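Catalase (Corynebacterium glutamicum, PDB 4B7H) breaks down hydrogen peroxide into water and oxygen at a heme iron, and is captured here with nitric oxide and NADPH bound. Local coordinates at residues Glu324-Asp329 against Gln356-Ile360. Sequence-based numbering, arbitrary orientation.
Sequences EQIALD and QRYRI. Unlike the reference sequence in segment 324-329: Ile326 (reference Leu). With HEM (protoporphyrin IX containing Fe), chain E.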
loop_
_atom_site.group_PDB
_atom_site.type_symbol
_atom_site.label_atom_id
_atom_site.label_comp_id
_atom_site.label_asym_id
_atom_site.label_seq_id
_atom_site.Cartn_x
_atom_site.Cartn_y
_atom_site.Cartn_z
ATOM N N GLU A 324 10.803 -15.125 3.104
ATOM C CA GLU A 324 9.458 -14.557 2.990
ATOM C C GLU A 324 9.365 -13.627 1.778
ATOM O O GLU A 324 8.365 -13.645 1.059
ATOM C CB GLU A 324 9.014 -13.836 4.268
ATOM C CG GLU A 324 7.595 -13.255 4.183
ATOM C CD GLU A 324 6.494 -14.308 4.086
ATOM O OE1 GLU A 324 6.725 -15.476 4.482
ATOM O OE2 GLU A 324 5.386 -13.969 3.602
ATOM N N GLN A 325 10.423 -12.848 1.544
ATOM C CA GLN A 325 10.458 -11.868 0.454
ATOM C C GLN A 325 10.975 -12.399 -0.888
ATOM O O GLN A 325 11.020 -11.643 -1.866
ATOM C CB GLN A 325 11.314 -10.660 0.837
ATOM C CG GLN A 325 10.743 -9.843 1.971
ATOM C CD GLN A 325 11.475 -8.532 2.178
ATOM O OE1 GLN A 325 10.847 -7.496 2.428
ATOM N NE2 GLN A 325 12.813 -8.566 2.086
ATOM N N ILE A 326 11.402 -13.658 -0.959
ATOM C CA ILE A 326 11.763 -14.187 -2.268
ATOM C C ILE A 326 10.514 -14.190 -3.145
ATOM O O ILE A 326 9.393 -14.362 -2.652
ATOM C CB ILE A 326 12.460 -15.573 -2.199
ATOM C CG1 ILE A 326 13.320 -15.796 -3.449
ATOM C CG2 ILE A 326 11.461 -16.722 -2.007
ATOM C CD1 ILE A 326 14.251 -16.995 -3.355
ATOM N N ALA A 327 10.712 -13.930 -4.432
ATOM C CA ALA A 327 9.603 -13.824 -5.369
ATOM C C ALA A 327 9.819 -14.848 -6.470
ATOM O O ALA A 327 10.349 -14.533 -7.541
ATOM C CB ALA A 327 9.534 -12.405 -5.948
ATOM N N LEU A 328 9.460 -16.094 -6.188
ATOM C CA LEU A 328 9.698 -17.176 -7.140
ATOM C C LEU A 328 8.590 -17.150 -8.188
ATOM O O LEU A 328 7.423 -16.959 -7.856
ATOM C CB LEU A 328 9.772 -18.513 -6.402
ATOM C CG LEU A 328 11.031 -18.606 -5.518
ATOM C CD1 LEU A 328 10.885 -19.619 -4.387
ATOM C CD2 LEU A 328 12.267 -18.943 -6.361
ATOM N N ASP A 329 8.954 -17.320 -9.453
ATOM C CA ASP A 329 8.039 -16.997 -10.546
ATOM C C ASP A 329 8.358 -17.861 -11.769
ATOM O O ASP A 329 9.461 -17.787 -12.303
ATOM C CB ASP A 329 8.214 -15.500 -10.845
ATOM C CG ASP A 329 7.419 -15.011 -12.042
ATOM O OD1 ASP A 329 6.612 -15.772 -12.620
ATOM O OD2 ASP A 329 7.602 -13.822 -12.398
ATOM N N GLN A 356 3.219 -10.611 -6.653
ATOM C CA GLN A 356 4.429 -10.098 -6.023
ATOM C C GLN A 356 4.502 -8.574 -6.038
ATOM O O GLN A 356 4.970 -7.965 -5.070
ATOM C CB GLN A 356 5.657 -10.751 -6.664
ATOM C CG GLN A 356 5.776 -12.213 -6.245
ATOM C CD GLN A 356 6.439 -13.101 -7.274
ATOM O OE1 GLN A 356 6.904 -12.640 -8.322
ATOM N NE2 GLN A 356 6.489 -14.402 -6.972
ATOM N N ARG A 357 4.011 -7.961 -7.114
ATOM C CA ARG A 357 3.930 -6.506 -7.179
ATOM C C ARG A 357 3.096 -5.961 -6.012
ATOM O O ARG A 357 3.388 -4.886 -5.498
ATOM C CB ARG A 357 3.328 -6.067 -8.517
ATOM C CG ARG A 357 4.264 -6.288 -9.694
ATOM C CD ARG A 357 3.560 -6.187 -11.056
ATOM N NE ARG A 357 4.452 -6.697 -12.094
ATOM C CZ ARG A 357 4.120 -7.578 -13.033
ATOM N NH1 ARG A 357 2.871 -8.018 -13.141
ATOM N NH2 ARG A 357 5.054 -7.996 -13.883
ATOM N N TYR A 358 2.062 -6.698 -5.606
ATOM C CA TYR A 358 1.217 -6.310 -4.469
ATOM C C TYR A 358 1.810 -6.739 -3.118
ATOM O O TYR A 358 1.906 -5.943 -2.178
ATOM C CB TYR A 358 -0.166 -6.944 -4.618
ATOM C CG TYR A 358 -0.992 -6.916 -3.345
ATOM C CD1 TYR A 358 -1.488 -5.718 -2.852
ATOM C CD2 TYR A 358 -1.250 -8.080 -2.626
ATOM C CE1 TYR A 358 -2.226 -5.678 -1.687
ATOM C CE2 TYR A 358 -1.995 -8.050 -1.456
ATOM C CZ TYR A 358 -2.473 -6.840 -0.991
ATOM O OH TYR A 358 -3.212 -6.765 0.166
ATOM N N ARG A 359 2.167 -8.019 -3.025
ATOM C CA ARG A 359 2.586 -8.657 -1.782
ATOM C C ARG A 359 3.864 -8.032 -1.235
ATOM O O ARG A 359 4.026 -7.873 -0.027
ATOM C CB ARG A 359 2.794 -10.157 -2.056
ATOM C CG ARG A 359 3.351 -10.913 -0.899
ATOM C CD ARG A 359 3.337 -12.398 -1.141
ATOM N NE ARG A 359 4.344 -12.922 -2.068
ATOM C CZ ARG A 359 5.634 -13.079 -1.781
ATOM N NH1 ARG A 359 6.120 -12.662 -0.616
ATOM N NH2 ARG A 359 6.447 -13.632 -2.682
ATOM N N ILE A 360 4.780 -7.720 -2.139
ATOM C CA ILE A 360 6.080 -7.167 -1.780
ATOM C C ILE A 360 6.138 -5.682 -2.142
ATOM O O ILE A 360 6.329 -4.847 -1.268
ATOM C CB ILE A 360 7.229 -7.922 -2.466
ATOM C CG1 ILE A 360 7.130 -9.425 -2.183
ATOM C CG2 ILE A 360 8.568 -7.370 -1.989
ATOM C CD1 ILE A 360 8.021 -10.277 -3.093
HETATM C CHA HEM E . 2.532 -19.943 -5.188
HETATM C CHB HEM E . -0.581 -18.906 -8.759
HETATM C CHC HEM E . -0.614 -23.587 -9.993
HETATM C CHD HEM E . 3.477 -24.131 -7.514
HETATM C C1A HEM E . 1.688 -19.260 -6.028
HETATM C C2A HEM E . 1.430 -17.833 -5.997
HETATM C C3A HEM E . 0.581 -17.558 -6.999
HETATM C C4A HEM E . 0.270 -18.790 -7.683
HETATM C CMA HEM E . 0.002 -16.201 -7.412
HETATM C CAA HEM E . 2.055 -16.842 -4.990
HETATM C CBA HEM E . 3.392 -16.354 -5.529
HETATM C CGA HEM E . 3.982 -15.241 -4.704
HETATM O O1A HEM E . 5.230 -15.240 -4.554
HETATM O O2A HEM E . 3.243 -14.355 -4.201
HETATM C C1B HEM E . -0.892 -20.084 -9.398
HETATM C C2B HEM E . -1.855 -20.245 -10.464
HETATM C C3B HEM E . -1.878 -21.556 -10.785
HETATM C C4B HEM E . -0.913 -22.236 -9.949
HETATM C CMB HEM E . -2.688 -19.089 -11.054
HETATM C CAB HEM E . -2.692 -22.299 -11.860
HETATM C CBB HEM E . -3.117 -21.702 -12.973
HETATM C C1C HEM E . 0.596 -24.107 -9.570
HETATM C C2C HEM E . 1.282 -25.288 -10.074
HETATM C C3C HEM E . 2.419 -25.422 -9.370
HETATM C C4C HEM E . 2.484 -24.325 -8.429
HETATM C CMC HEM E . 0.748 -26.207 -11.201
HETATM C CAC HEM E . 3.560 -26.460 -9.507
HETATM C CBC HEM E . 3.854 -27.066 -10.670
HETATM C C1D HEM E . 3.544 -23.096 -6.622
HETATM C C2D HEM E . 4.551 -23.004 -5.615
HETATM C C3D HEM E . 4.274 -21.717 -4.888
HETATM C C4D HEM E . 3.128 -21.134 -5.529
HETATM C CMD HEM E . 5.665 -24.007 -5.324
HETATM C CAD HEM E . 5.100 -21.166 -3.734
HETATM C CBD HEM E . 6.375 -20.550 -4.307
HETATM C CGD HEM E . 7.184 -20.120 -3.119
HETATM O O1D HEM E . 7.399 -18.897 -2.930
HETATM O O2D HEM E . 7.602 -21.010 -2.337
HETATM N NA HEM E . 0.971 -19.820 -7.076
HETATM N NB HEM E . -0.335 -21.309 -9.102
HETATM N NC HEM E . 1.365 -23.538 -8.567
HETATM N ND HEM E . 2.710 -21.984 -6.545
HETATM FE FE HEM E . 1.152 -21.691 -7.785
HETATM O O HOH W 1 4.993 -11.821 1.870
HETATM O O HOH W 2 8.486 -12.214 -10.427
#
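Ala327 lies opposite Gln356 (CA to CA 6.4 Å) and Gln325 opposite Ile360, so the loop leaving helix 319-324 runs along the C-terminal end of helix 343-359. Here the catalase fold binds a propionate of its heme. Arg359 stretches from the helix with CG anti to its own N (chi1 175°), then bends at chi3, which turns the edge of the guanidinium to the loop carbonyls. NH2 donates to Ile326 O at 3.0 Å, an oxygen only 2° out of the guanidinium plane, and also to propionate O1A, while NE donates to O2A (2.8 Å); the carboxylate is thus held by two N-H groups of one arginine. NH1 reaches Glu324 O, in the carbonyl plane, and water 1, which links it to Glu324 OE2. Ile360 CD1 sits over one face of the guanidinium, 3.5 Å above the plane and offset toward the rim. That methyl also meets Ala327 CB, which in turn lies 3.4 Å from Gln356 CD. Water 2 donates to both Gln356 OE1 and Asp329 OD2, while OD1 of the same aspartate accepts from Gly331 N. The two N-H groups of Gln356 NE2 go to different acceptors: a nearly straight bond to O1A (174°), and Leu328 O at 2.9 Å, approached from above the carbonyl plane.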